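Silicatein alpha (Tethya aurantium, PDB 6ZQ3) is, as the mature enzyme, a member of the papain-family cysteine peptidases and, as a silicatein of a marine sponge's silica spicules, probably promotes silica formation there. Local coordinates at residues D154-S160 with K203-G208; T5-R9 with V128-P133. All blocks are in the same frame, centred on the assembly; numbering follows the deposited sequence.

Interaction 1 (D154-S160 with K203-G208); sequences DSSRCSS and KYNQCG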
loop_
_atom_site.group_PDB
_atom_site.type_symbol
_atom_site.label_atom_id
_atom_site.label_comp_id
_atom_site.label_asym_id
_atom_site.label_seq_id
_atom_site.Cartn_x
_atom_site.Cartn_y
_atom_site.Cartn_z
ATOM N N ASP A 154 4.687 -14.508 -12.352
ATOM C CA ASP A 154 3.620 -15.372 -12.829
ATOM C C ASP A 154 3.891 -16.724 -12.211
ATOM O O ASP A 154 4.532 -17.574 -12.815
ATOM C CB ASP A 154 3.670 -15.423 -14.354
ATOM C CG ASP A 154 2.382 -15.921 -14.983
ATOM O OD1 ASP A 154 1.511 -16.519 -14.308
ATOM O OD2 ASP A 154 2.257 -15.699 -16.195
ATOM N N SER A 155 3.440 -16.877 -10.973
ATOM C CA SER A 155 3.833 -17.972 -10.112
ATOM C C SER A 155 2.780 -19.078 -10.153
ATOM O O SER A 155 1.578 -18.826 -10.112
ATOM C CB SER A 155 4.022 -17.458 -8.674
ATOM O OG SER A 155 4.357 -18.487 -7.746
ATOM N N SER A 156 3.262 -20.307 -10.224
ATOM C CA SER A 156 2.424 -21.493 -10.222
ATOM C C SER A 156 2.054 -21.894 -8.788
ATOM O O SER A 156 0.979 -22.425 -8.550
ATOM C CB SER A 156 3.177 -22.645 -10.916
ATOM O OG SER A 156 4.108 -22.147 -11.877
ATOM N N ARG A 157 2.955 -21.632 -7.838
ATOM C CA ARG A 157 2.778 -22.061 -6.434
ATOM C C ARG A 157 2.015 -21.054 -5.518
ATOM O O ARG A 157 1.835 -21.320 -4.335
ATOM C CB ARG A 157 4.160 -22.408 -5.837
ATOM N N CYS A 158 1.561 -19.930 -6.080
ATOM C CA CYS A 158 0.950 -18.814 -5.328
ATOM C C CYS A 158 -0.441 -19.204 -4.838
ATOM O O CYS A 158 -1.240 -19.765 -5.598
ATOM C CB CYS A 158 0.818 -17.561 -6.223
ATOM S SG CYS A 158 1.552 -16.091 -5.500
ATOM N N SER A 159 -0.727 -18.884 -3.580
ATOM C CA SER A 159 -2.061 -19.060 -2.996
ATOM C C SER A 159 -2.893 -17.777 -3.129
ATOM O O SER A 159 -2.354 -16.671 -3.177
ATOM C CB SER A 159 -1.925 -19.444 -1.532
ATOM O OG SER A 159 -3.185 -19.746 -0.980
ATOM N N SER A 160 -4.209 -17.928 -3.182
ATOM C CA SER A 160 -5.114 -16.790 -3.351
ATOM C C SER A 160 -5.923 -16.484 -2.093
ATOM O O SER A 160 -6.960 -15.853 -2.187
ATOM C CB SER A 160 -6.090 -17.048 -4.505
ATOM O OG SER A 160 -5.440 -17.675 -5.591
ATOM N N LYS A 203 -5.326 -13.428 -14.131
ATOM C CA LYS A 203 -5.055 -14.842 -14.064
ATOM C C LYS A 203 -5.805 -15.357 -12.860
ATOM O O LYS A 203 -5.232 -15.922 -11.946
ATOM C CB LYS A 203 -3.551 -15.097 -13.973
ATOM C CG LYS A 203 -2.779 -14.776 -15.246
ATOM C CD LYS A 203 -3.300 -15.580 -16.434
ATOM C CE LYS A 203 -2.348 -15.578 -17.620
ATOM N NZ LYS A 203 -1.111 -16.368 -17.339
ATOM N N TYR A 204 -7.112 -15.134 -12.855
ATOM C CA TYR A 204 -7.982 -15.686 -11.829
ATOM C C TYR A 204 -7.452 -15.384 -10.423
ATOM O O TYR A 204 -7.445 -16.244 -9.541
ATOM C CB TYR A 204 -8.121 -17.194 -12.057
ATOM C CG TYR A 204 -9.355 -17.811 -11.443
ATOM C CD1 TYR A 204 -10.611 -17.593 -12.004
ATOM C CD2 TYR A 204 -9.254 -18.642 -10.322
ATOM C CE1 TYR A 204 -11.747 -18.170 -11.455
ATOM C CE2 TYR A 204 -10.372 -19.231 -9.760
ATOM C CZ TYR A 204 -11.623 -18.991 -10.320
ATOM O OH TYR A 204 -12.745 -19.574 -9.746
ATOM N N ASN A 205 -7.016 -14.142 -10.231
ATOM C CA ASN A 205 -6.609 -13.636 -8.933
ATOM C C ASN A 205 -5.392 -14.356 -8.378
ATOM O O ASN A 205 -5.397 -14.842 -7.240
ATOM C CB ASN A 205 -7.770 -13.681 -7.922
ATOM C CG ASN A 205 -7.430 -12.968 -6.623
ATOM O OD1 ASN A 205 -6.753 -11.941 -6.633
ATOM N ND2 ASN A 205 -7.866 -13.528 -5.498
ATOM N N GLN A 206 -4.346 -14.389 -9.198
ATOM C CA GLN A 206 -3.099 -15.012 -8.846
ATOM C C GLN A 206 -2.444 -14.248 -7.685
ATOM O O GLN A 206 -2.394 -13.022 -7.719
ATOM C CB GLN A 206 -2.184 -15.016 -10.076
ATOM C CG GLN A 206 -0.953 -15.883 -9.920
ATOM C CD GLN A 206 0.006 -15.717 -11.068
ATOM O OE1 GLN A 206 1.104 -15.193 -10.896
ATOM N NE2 GLN A 206 -0.400 -16.154 -12.249
ATOM N N CYS A 207 -1.976 -14.989 -6.670
ATOM C CA CYS A 207 -1.344 -14.456 -5.447
ATOM C C CYS A 207 -2.311 -13.700 -4.510
ATOM O O CYS A 207 -1.892 -13.063 -3.511
ATOM C CB CYS A 207 -0.122 -13.599 -5.811
ATOM S SG CYS A 207 1.109 -14.538 -6.761
ATOM N N GLY A 208 -3.600 -13.800 -4.832
ATOM C CA GLY A 208 -4.653 -13.177 -4.056
ATOM C C GLY A 208 -4.551 -11.676 -4.067
ATOM O O GLY A 208 -4.796 -11.042 -3.047
#

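Interaction 2 (T5-R9 with V128-P133); sequences TVDWR and VANVGP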
loop_
_atom_site.group_PDB
_atom_site.type_symbol
_atom_site.label_atom_id
_atom_site.label_comp_id
_atom_site.label_asym_id
_atom_site.label_seq_id
_atom_site.Cartn_x
_atom_site.Cartn_y
_atom_site.Cartn_z
ATOM N N THR A 5 -3.676 1.192 -20.100
ATOM C CA THR A 5 -2.631 1.219 -19.092
ATOM C C THR A 5 -2.639 2.549 -18.361
ATOM O O THR A 5 -2.719 3.599 -19.003
ATOM C CB THR A 5 -1.239 1.025 -19.710
ATOM O OG1 THR A 5 -0.241 1.148 -18.686
ATOM C CG2 THR A 5 -0.973 2.074 -20.794
ATOM N N VAL A 6 -2.560 2.492 -17.027
ATOM C CA VAL A 6 -2.337 3.682 -16.214
ATOM C C VAL A 6 -1.052 3.510 -15.421
ATOM O O VAL A 6 -0.601 2.405 -15.189
ATOM C CB VAL A 6 -3.476 3.980 -15.198
ATOM C CG1 VAL A 6 -3.668 5.488 -15.040
ATOM C CG2 VAL A 6 -4.783 3.353 -15.628
ATOM N N ASP A 7 -0.473 4.633 -15.022
ATOM C CA ASP A 7 0.505 4.680 -13.960
ATOM C C ASP A 7 0.284 6.024 -13.297
ATOM O O ASP A 7 0.357 7.063 -13.969
ATOM C CB ASP A 7 1.901 4.575 -14.549
ATOM C CG ASP A 7 2.993 4.778 -13.523
ATOM O OD1 ASP A 7 2.723 5.261 -12.407
ATOM O OD2 ASP A 7 4.147 4.459 -13.842
ATOM N N TRP A 8 0.011 6.023 -11.992
ATOM C CA TRP A 8 -0.427 7.250 -11.314
ATOM C C TRP A 8 0.693 8.263 -11.072
ATOM O O TRP A 8 0.427 9.384 -10.611
ATOM C CB TRP A 8 -1.149 6.924 -10.012
ATOM C CG TRP A 8 -2.549 6.531 -10.253
ATOM C CD1 TRP A 8 -3.100 5.299 -10.098
ATOM C CD2 TRP A 8 -3.586 7.377 -10.743
ATOM N NE1 TRP A 8 -4.420 5.328 -10.452
ATOM C CE2 TRP A 8 -4.742 6.596 -10.852
ATOM C CE3 TRP A 8 -3.647 8.732 -11.087
ATOM C CZ2 TRP A 8 -5.949 7.118 -11.297
ATOM C CZ3 TRP A 8 -4.850 9.251 -11.519
ATOM C CH2 TRP A 8 -5.986 8.445 -11.626
ATOM N N ARG A 9 1.938 7.902 -11.403
ATOM C CA ARG A 9 2.983 8.916 -11.491
ATOM C C ARG A 9 2.696 9.905 -12.612
ATOM O O ARG A 9 3.222 11.018 -12.615
ATOM C CB ARG A 9 4.333 8.297 -11.713
ATOM C CG ARG A 9 4.857 7.589 -10.494
ATOM C CD ARG A 9 6.161 6.896 -10.821
ATOM N NE ARG A 9 5.971 5.868 -11.843
ATOM C CZ ARG A 9 6.898 4.988 -12.197
ATOM N NH1 ARG A 9 8.100 5.011 -11.619
ATOM N NH2 ARG A 9 6.615 4.075 -13.124
ATOM N N VAL A 128 -8.645 1.281 -9.624
ATOM C CA VAL A 128 -7.307 1.800 -9.893
ATOM C C VAL A 128 -7.330 2.862 -10.991
ATOM O O VAL A 128 -6.625 3.878 -10.904
ATOM C CB VAL A 128 -6.319 0.670 -10.260
ATOM C CG1 VAL A 128 -4.965 1.254 -10.577
ATOM C CG2 VAL A 128 -6.189 -0.343 -9.121
ATOM N N ALA A 129 -8.134 2.620 -12.018
ATOM C CA ALA A 129 -8.284 3.570 -13.121
ATOM C C ALA A 129 -9.020 4.837 -12.712
ATOM O O ALA A 129 -8.569 5.940 -12.980
ATOM C CB ALA A 129 -9.026 2.910 -14.272
ATOM N N ASN A 130 -10.158 4.660 -12.059
ATOM C CA ASN A 130 -11.103 5.746 -11.800
ATOM C C ASN A 130 -10.937 6.472 -10.460
ATOM O O ASN A 130 -11.396 7.605 -10.310
ATOM C CB ASN A 130 -12.537 5.206 -11.928
ATOM N N VAL A 131 -10.286 5.842 -9.484
ATOM C CA VAL A 131 -10.139 6.456 -8.148
ATOM C C VAL A 131 -8.672 6.786 -7.805
ATOM O O VAL A 131 -8.347 7.926 -7.423
ATOM C CB VAL A 131 -10.745 5.563 -7.041
ATOM C CG1 VAL A 131 -10.820 6.339 -5.745
ATOM C CG2 VAL A 131 -12.135 5.042 -7.432
ATOM N N GLY A 132 -7.786 5.799 -7.948
ATOM C CA GLY A 132 -6.409 5.981 -7.522
ATOM C C GLY A 132 -5.703 4.713 -7.068
ATOM O O GLY A 132 -6.222 3.586 -7.223
ATOM N N PRO A 133 -4.487 4.890 -6.522
ATOM C CA PRO A 133 -3.698 3.771 -6.023
ATOM C C PRO A 133 -4.444 3.012 -4.934
ATOM O O PRO A 133 -5.016 3.639 -4.038
ATOM C CB PRO A 133 -2.456 4.452 -5.452
ATOM C CG PRO A 133 -2.338 5.738 -6.204
ATOM C CD PRO A 133 -3.734 6.158 -6.510
#

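Interaction 1 (D154-S160 with K203-G208)
C158 and C207 are joined by a disulfide that ties two loops of the papain-like fold, 154-160 and 203-208, one following strand 152-153 and the other strand 196-200. The two SG atoms lie 2.0 Å apart and the CB-SG-SG-CB torsion is 108°. Beside the sulfurs, Q206 stretches across to the first loop: its CG stands anti to the backbone N (chi1 -169°) and the chain beyond stays extended, which carries the amide to D154 and S155. There it is gripped at both ends. NE2 donates to D154 OD1 over 2.8 Å, meeting that oxygen on its anti side but well out of the carboxylate plane; D154 OD1 lies close to the amide plane, and carboxylate and amide are turned only 24° apart. OE1 takes the backbone N of S155 at 2.9 Å, the donor standing above the carbonyl plane. With both ends occupied, the rotation of the amide is fixed. D154 crosses the K203 side chain at about a right angle and reaches its NZ through OD2, a long salt bridge of 3.6 Å. Where the loops come together past the disulfide, D139 accepts from S159 N, and S160 OG makes a weak hydrogen bond to the carbonyl O of N205, 3.3 Å away.

Interaction 2 (T5-R9 with V128-P133)
With CG of W8 anti to its own carbonyl carbon (chi1 -80°) and the indole turned across the CB-CG bond, the ring swings out from segment 5-9 to the end of helix 121-130 and the turn that follows. NE1 donates to the carbonyl O of V128 at 2.7 Å. The acceptor sits almost in the indole plane and the donor is slightly tilted from the carbonyl plane, although the hydrogen bond is somewhat bent, with an N-H...O angle of 147°. A129 O lies at the same edge, 3.3 Å from CZ2 of W8. Over one face comes P133, whose CD stands 4.0 Å from the centroid of the five-membered ring and 20° off its normal, a CH-pi contact in which the two side chains cross at about a right angle. G132, with positive phi, turns the chain out of the helix; any side chain there would run into P133 CD and the preceding carbonyl O. A leucine in place of W8 would probably leave V128 O without its indole donor and open a gap against P133. Nearby, V6 CG2 rests 4.3 Å from A129 CA. Strand 6-7 runs antiparallel to strand 165-173, with V6 bonded through its backbone to Y172; V128, A129 and P133 also touch 165-173, which therefore backs both segments, while A13 and V14 pack on W8.

In the fold
Both contacts are partly buried and belong to the same papain-like chain, but interaction 1 lies farther out, about 19 Å from the chain centre against about 13 Å for interaction 2. Their centres are about 22 Å apart and they do not touch. Interaction 1 joins two loops without helix or strand and relies on a covalent link, an amide with two bonds and a long salt bridge between two exposed residues. Interaction 2 sets a short strand and 3-10 turn against a helix end through one indole, which gives a single hydrogen bond to a helix-end carbonyl and otherwise makes CH-pi and apolar contacts. The mixed sheet relates them: strand 6-7 is part of interaction 2 and pairs with 165-173, while strands 152-153 and 196-200 lead into the loops of interaction 1.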